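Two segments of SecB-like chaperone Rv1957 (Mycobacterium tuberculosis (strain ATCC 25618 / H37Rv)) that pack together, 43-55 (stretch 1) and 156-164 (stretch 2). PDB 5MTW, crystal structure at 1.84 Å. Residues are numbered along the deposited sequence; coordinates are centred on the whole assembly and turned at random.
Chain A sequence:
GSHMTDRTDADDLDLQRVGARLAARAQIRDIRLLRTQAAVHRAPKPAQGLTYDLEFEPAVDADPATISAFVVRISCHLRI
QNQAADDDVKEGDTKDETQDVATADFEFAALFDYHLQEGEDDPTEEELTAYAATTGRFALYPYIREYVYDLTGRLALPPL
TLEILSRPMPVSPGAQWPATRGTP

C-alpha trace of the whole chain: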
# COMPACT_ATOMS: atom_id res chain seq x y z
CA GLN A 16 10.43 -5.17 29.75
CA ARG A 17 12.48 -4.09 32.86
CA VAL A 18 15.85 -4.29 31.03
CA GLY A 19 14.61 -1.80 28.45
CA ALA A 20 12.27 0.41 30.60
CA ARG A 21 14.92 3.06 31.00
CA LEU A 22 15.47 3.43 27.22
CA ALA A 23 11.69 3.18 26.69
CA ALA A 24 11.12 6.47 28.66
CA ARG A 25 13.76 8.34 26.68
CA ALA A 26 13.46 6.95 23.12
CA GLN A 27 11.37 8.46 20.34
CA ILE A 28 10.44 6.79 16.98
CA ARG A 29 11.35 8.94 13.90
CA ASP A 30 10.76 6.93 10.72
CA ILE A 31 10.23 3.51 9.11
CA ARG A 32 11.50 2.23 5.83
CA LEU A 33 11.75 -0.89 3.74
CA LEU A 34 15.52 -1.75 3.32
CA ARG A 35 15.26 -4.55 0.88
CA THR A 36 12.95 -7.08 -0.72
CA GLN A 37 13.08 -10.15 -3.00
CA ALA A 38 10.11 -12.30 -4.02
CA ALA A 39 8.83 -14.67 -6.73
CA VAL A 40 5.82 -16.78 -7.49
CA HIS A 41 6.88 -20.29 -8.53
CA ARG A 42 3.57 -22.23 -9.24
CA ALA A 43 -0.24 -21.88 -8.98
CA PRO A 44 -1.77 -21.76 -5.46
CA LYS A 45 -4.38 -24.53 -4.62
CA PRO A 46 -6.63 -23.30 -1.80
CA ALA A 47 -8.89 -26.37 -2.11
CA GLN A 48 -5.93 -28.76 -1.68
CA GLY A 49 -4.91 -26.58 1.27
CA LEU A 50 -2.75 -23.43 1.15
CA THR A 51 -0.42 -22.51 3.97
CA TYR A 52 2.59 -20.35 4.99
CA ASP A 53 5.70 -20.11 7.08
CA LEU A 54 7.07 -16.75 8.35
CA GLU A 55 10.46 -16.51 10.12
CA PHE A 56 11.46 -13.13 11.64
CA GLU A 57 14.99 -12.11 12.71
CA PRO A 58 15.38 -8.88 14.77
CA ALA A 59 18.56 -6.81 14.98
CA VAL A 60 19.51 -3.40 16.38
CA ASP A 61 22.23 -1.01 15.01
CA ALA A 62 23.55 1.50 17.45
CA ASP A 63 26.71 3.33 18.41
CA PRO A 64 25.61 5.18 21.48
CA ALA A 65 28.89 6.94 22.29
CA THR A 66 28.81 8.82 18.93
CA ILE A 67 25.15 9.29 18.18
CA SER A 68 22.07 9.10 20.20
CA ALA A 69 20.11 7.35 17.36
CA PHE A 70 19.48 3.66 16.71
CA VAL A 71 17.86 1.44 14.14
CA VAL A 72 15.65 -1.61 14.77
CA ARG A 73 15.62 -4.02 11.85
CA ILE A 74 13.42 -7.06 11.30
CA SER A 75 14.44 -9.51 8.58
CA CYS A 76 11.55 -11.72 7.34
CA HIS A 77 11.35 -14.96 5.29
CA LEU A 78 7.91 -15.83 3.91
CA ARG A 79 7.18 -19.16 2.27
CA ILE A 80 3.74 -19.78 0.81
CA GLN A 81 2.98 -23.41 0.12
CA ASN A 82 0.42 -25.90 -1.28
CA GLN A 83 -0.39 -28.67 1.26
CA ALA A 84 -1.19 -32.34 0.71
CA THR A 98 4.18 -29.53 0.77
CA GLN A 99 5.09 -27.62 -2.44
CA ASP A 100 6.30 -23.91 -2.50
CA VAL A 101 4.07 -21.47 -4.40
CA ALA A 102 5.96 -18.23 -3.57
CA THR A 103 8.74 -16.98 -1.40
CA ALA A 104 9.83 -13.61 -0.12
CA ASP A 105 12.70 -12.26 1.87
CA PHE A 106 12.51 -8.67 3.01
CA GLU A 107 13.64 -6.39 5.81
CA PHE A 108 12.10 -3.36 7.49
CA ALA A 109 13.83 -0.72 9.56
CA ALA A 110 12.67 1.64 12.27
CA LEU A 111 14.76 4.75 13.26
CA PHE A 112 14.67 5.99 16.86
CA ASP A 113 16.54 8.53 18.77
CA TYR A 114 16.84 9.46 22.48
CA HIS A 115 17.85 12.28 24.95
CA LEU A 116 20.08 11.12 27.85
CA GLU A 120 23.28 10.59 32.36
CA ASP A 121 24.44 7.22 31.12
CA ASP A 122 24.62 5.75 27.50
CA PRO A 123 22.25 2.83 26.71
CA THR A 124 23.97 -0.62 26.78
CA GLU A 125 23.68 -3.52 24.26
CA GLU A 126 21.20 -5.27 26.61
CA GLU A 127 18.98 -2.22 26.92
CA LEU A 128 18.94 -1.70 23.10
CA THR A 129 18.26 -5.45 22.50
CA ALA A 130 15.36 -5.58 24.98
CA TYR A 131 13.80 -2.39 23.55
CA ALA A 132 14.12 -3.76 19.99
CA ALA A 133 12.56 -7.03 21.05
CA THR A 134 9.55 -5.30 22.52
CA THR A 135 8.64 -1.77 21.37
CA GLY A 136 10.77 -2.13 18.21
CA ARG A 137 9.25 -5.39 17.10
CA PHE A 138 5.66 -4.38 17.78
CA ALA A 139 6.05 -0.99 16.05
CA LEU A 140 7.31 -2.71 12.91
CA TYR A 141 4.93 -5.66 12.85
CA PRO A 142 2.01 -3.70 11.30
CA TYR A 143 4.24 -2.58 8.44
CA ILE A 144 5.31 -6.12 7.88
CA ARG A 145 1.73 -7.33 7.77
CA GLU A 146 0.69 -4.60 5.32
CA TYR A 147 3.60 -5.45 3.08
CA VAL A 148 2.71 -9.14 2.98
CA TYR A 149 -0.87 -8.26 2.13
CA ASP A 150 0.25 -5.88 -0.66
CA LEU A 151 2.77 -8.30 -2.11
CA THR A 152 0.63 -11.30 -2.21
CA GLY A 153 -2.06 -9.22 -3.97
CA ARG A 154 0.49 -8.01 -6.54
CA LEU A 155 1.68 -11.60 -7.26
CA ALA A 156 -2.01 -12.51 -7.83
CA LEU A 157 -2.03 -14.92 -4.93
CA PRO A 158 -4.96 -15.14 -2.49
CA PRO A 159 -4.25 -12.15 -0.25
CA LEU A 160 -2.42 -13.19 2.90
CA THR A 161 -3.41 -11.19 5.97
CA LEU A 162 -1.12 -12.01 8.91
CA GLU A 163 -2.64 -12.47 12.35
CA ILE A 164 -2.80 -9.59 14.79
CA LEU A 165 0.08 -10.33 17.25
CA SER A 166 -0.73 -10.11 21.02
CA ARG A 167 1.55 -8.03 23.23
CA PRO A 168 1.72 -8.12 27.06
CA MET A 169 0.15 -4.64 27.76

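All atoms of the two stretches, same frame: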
# COMPACT_ATOMS: atom_id res chain seq x y z
N ALA A 43 1.12 -22.27 -9.39
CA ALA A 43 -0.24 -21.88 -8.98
C ALA A 43 -0.58 -22.24 -7.49
O ALA A 43 -0.22 -23.29 -6.99
CB ALA A 43 -1.27 -22.54 -9.94
N PRO A 44 -1.31 -21.36 -6.77
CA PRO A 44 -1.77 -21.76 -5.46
C PRO A 44 -2.94 -22.75 -5.63
O PRO A 44 -3.51 -22.77 -6.69
CB PRO A 44 -2.23 -20.43 -4.83
CG PRO A 44 -2.61 -19.57 -5.99
CD PRO A 44 -1.66 -19.96 -7.08
N LYS A 45 -3.26 -23.56 -4.60
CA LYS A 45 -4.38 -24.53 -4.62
C LYS A 45 -5.14 -24.51 -3.31
O LYS A 45 -4.96 -25.39 -2.48
CB LYS A 45 -3.85 -25.93 -4.84
CG LYS A 45 -3.27 -26.10 -6.21
CD LYS A 45 -2.29 -27.27 -6.26
CE LYS A 45 -2.01 -27.65 -7.69
NZ LYS A 45 -0.82 -28.55 -7.70
N PRO A 46 -5.93 -23.45 -3.09
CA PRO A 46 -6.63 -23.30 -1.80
C PRO A 46 -7.37 -24.59 -1.37
O PRO A 46 -7.23 -25.06 -0.22
CB PRO A 46 -7.60 -22.14 -2.06
CG PRO A 46 -7.01 -21.37 -3.21
CD PRO A 46 -6.08 -22.27 -3.97
N ALA A 47 -8.09 -25.17 -2.34
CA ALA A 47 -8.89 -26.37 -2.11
C ALA A 47 -8.05 -27.58 -1.68
O ALA A 47 -8.49 -28.36 -0.87
CB ALA A 47 -9.69 -26.69 -3.36
N GLN A 48 -6.83 -27.73 -2.20
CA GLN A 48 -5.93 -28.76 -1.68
C GLN A 48 -5.52 -28.39 -0.25
O GLN A 48 -5.38 -29.24 0.61
CB GLN A 48 -4.67 -28.90 -2.53
CG GLN A 48 -4.33 -30.32 -2.94
CD GLN A 48 -5.15 -30.78 -4.13
OE1 GLN A 48 -5.32 -30.05 -5.11
NE2 GLN A 48 -5.66 -31.99 -4.05
N GLY A 49 -5.34 -27.09 -0.02
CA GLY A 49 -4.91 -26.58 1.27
C GLY A 49 -3.69 -25.68 1.05
O GLY A 49 -2.61 -26.16 0.65
N LEU A 50 -3.87 -24.38 1.30
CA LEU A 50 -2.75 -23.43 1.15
C LEU A 50 -2.26 -22.94 2.52
O LEU A 50 -3.06 -22.67 3.46
CB LEU A 50 -3.11 -22.40 0.05
CG LEU A 50 -2.57 -21.02 -0.01
CD1 LEU A 50 -2.97 -20.25 -1.25
CD2 LEU A 50 -3.25 -20.40 1.17
N THR A 51 -0.95 -22.94 2.70
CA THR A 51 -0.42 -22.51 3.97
C THR A 51 0.85 -21.59 3.86
O THR A 51 1.30 -21.29 2.80
CB THR A 51 -0.15 -23.72 4.91
OG1 THR A 51 -0.05 -23.24 6.25
CG2 THR A 51 1.14 -24.47 4.49
N TYR A 52 1.40 -21.19 4.99
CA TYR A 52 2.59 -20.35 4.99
C TYR A 52 3.45 -20.50 6.20
O TYR A 52 2.96 -20.82 7.23
CB TYR A 52 2.16 -18.90 4.79
CG TYR A 52 1.51 -18.30 5.99
CD1 TYR A 52 0.19 -18.49 6.25
CD2 TYR A 52 2.28 -17.52 6.88
CE1 TYR A 52 -0.38 -17.97 7.38
CE2 TYR A 52 1.71 -16.94 7.99
CZ TYR A 52 0.38 -17.16 8.23
OH TYR A 52 -0.21 -16.60 9.30
N ASP A 53 4.71 -20.20 6.02
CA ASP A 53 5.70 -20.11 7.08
C ASP A 53 6.28 -18.71 7.06
O ASP A 53 6.48 -18.14 5.96
CB ASP A 53 6.91 -21.02 6.85
CG ASP A 53 6.58 -22.46 6.80
OD1 ASP A 53 5.50 -22.86 7.23
OD2 ASP A 53 7.44 -23.21 6.31
N LEU A 54 6.50 -18.13 8.23
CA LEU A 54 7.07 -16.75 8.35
C LEU A 54 8.08 -16.67 9.51
O LEU A 54 7.71 -16.76 10.66
CB LEU A 54 5.98 -15.71 8.53
CG LEU A 54 6.44 -14.24 8.54
CD1 LEU A 54 7.34 -13.84 7.39
CD2 LEU A 54 5.27 -13.25 8.64
N GLU A 55 9.35 -16.51 9.18
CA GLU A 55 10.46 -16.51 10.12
C GLU A 55 10.81 -15.01 10.20
O GLU A 55 10.86 -14.35 9.15
CB GLU A 55 11.66 -17.25 9.54
CG GLU A 55 12.84 -17.24 10.49
CD GLU A 55 14.11 -17.84 9.90
OE1 GLU A 55 14.12 -18.14 8.68
OE2 GLU A 55 15.09 -18.01 10.67
N ALA A 156 -0.77 -11.91 -7.41
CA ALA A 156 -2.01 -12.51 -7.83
C ALA A 156 -2.31 -13.78 -7.05
O ALA A 156 -3.06 -14.62 -7.51
CB ALA A 156 -2.06 -12.76 -9.36
N LEU A 157 -1.75 -13.86 -5.83
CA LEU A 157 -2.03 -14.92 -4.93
C LEU A 157 -3.28 -14.53 -4.11
O LEU A 157 -3.59 -13.36 -4.00
CB LEU A 157 -0.86 -15.17 -3.99
CG LEU A 157 0.42 -15.52 -4.72
CD1 LEU A 157 1.59 -15.65 -3.78
CD2 LEU A 157 0.21 -16.82 -5.48
N PRO A 158 -3.92 -15.51 -3.49
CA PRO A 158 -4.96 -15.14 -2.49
C PRO A 158 -4.26 -14.22 -1.51
O PRO A 158 -3.18 -14.54 -1.01
CB PRO A 158 -5.29 -16.47 -1.84
CG PRO A 158 -5.09 -17.40 -3.00
CD PRO A 158 -3.80 -16.98 -3.59
N PRO A 159 -4.89 -13.10 -1.19
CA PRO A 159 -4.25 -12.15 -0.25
C PRO A 159 -4.04 -12.74 1.15
O PRO A 159 -4.95 -13.32 1.72
CB PRO A 159 -5.20 -10.94 -0.27
CG PRO A 159 -5.83 -11.02 -1.62
CD PRO A 159 -6.10 -12.51 -1.82
N LEU A 160 -2.78 -12.73 1.60
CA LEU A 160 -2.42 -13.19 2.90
C LEU A 160 -2.46 -12.03 3.90
O LEU A 160 -1.70 -11.05 3.77
CB LEU A 160 -0.99 -13.69 2.93
CG LEU A 160 -0.51 -14.15 4.31
CD1 LEU A 160 -1.54 -15.13 4.86
CD2 LEU A 160 0.76 -14.90 4.13
N THR A 161 -3.36 -12.16 4.87
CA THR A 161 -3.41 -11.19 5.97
C THR A 161 -2.88 -11.83 7.27
O THR A 161 -3.54 -12.70 7.85
CB THR A 161 -4.87 -10.64 6.15
OG1 THR A 161 -5.25 -9.99 4.95
CG2 THR A 161 -4.94 -9.66 7.23
N LEU A 162 -1.69 -11.44 7.70
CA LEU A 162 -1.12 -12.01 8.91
C LEU A 162 -2.05 -11.74 10.11
O LEU A 162 -2.86 -10.76 10.11
CB LEU A 162 0.29 -11.49 9.16
CG LEU A 162 1.28 -11.72 8.04
CD1 LEU A 162 2.64 -11.11 8.53
CD2 LEU A 162 1.34 -13.24 7.72
N GLU A 163 -1.92 -12.61 11.08
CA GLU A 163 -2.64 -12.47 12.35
C GLU A 163 -2.19 -11.21 13.13
O GLU A 163 -1.02 -10.75 13.06
CB GLU A 163 -2.42 -13.70 13.24
CG GLU A 163 -2.40 -15.01 12.47
CD GLU A 163 -0.96 -15.48 12.04
OE1 GLU A 163 -0.15 -14.81 11.23
OE2 GLU A 163 -0.65 -16.61 12.54
N ILE A 164 -3.13 -10.63 13.84
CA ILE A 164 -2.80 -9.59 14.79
C ILE A 164 -1.98 -10.18 15.98
O ILE A 164 -2.44 -11.05 16.67
CB ILE A 164 -4.11 -8.88 15.28
CG1 ILE A 164 -4.89 -8.34 14.08
CG2 ILE A 164 -3.73 -7.77 16.20
CD1 ILE A 164 -4.12 -7.30 13.25

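A strand can pack against an irregular segment without sharing any backbone hydrogen bond with it, and the SecB-like chaperone Rv1957 offers a compact example. Residues 50-55 form a strand; before it, the chain turns through 46-48 at helical phi/psi angles, and G49 N donates to K45 O at 3.0 Å. G49 itself sits at phi/psi 127/113, where a side chain would be jammed against the preceding carbonyl oxygen. The second stretch is neither helix nor strand. It begins at A156, whose positive phi belongs to the Schellman motif ending a helix, and then runs extended. The backbones lie well apart, with CA atoms 6.9 Å from each other at P44 and L157, 9.0 Å at Y52 and L160, and 9.5 Å at L54 and L162, so side chains must fill the gap.

The alternation of the strand decides which do so: L50, Y52 and L54 point toward the partner, while T51, D53 and E55 make no contact. At the start of the contact the packing is apolar and dominated by proline. P44 CG lies 3.7 Å from P158 CD and 4.0 Å from L157 CD2, and L50 CD1 approaches P158 CG to 4.0 Å.

Y52, with the largest covered area, is the centrepiece. L160 CD2 sits over one face of its ring, 4.1 Å from the centroid formed by the six ring carbons of Y52 and 17° off the normal, a CH-pi contact. L162 CD2 meets Y52 CE2 obliquely at 3.7 Å. At the ring edge, Y52 OH donates a short 2.6 Å hydrogen bond to E163 OE1, the sole hydrogen bond across the contact; the end of the E163 side chain comes nearer although its CA-to-CB bond points sideways. L54 CD2 closes the row against L162 CD1 at 3.4 Å. One aromatic residue thus combines apolar packing with a polar tether.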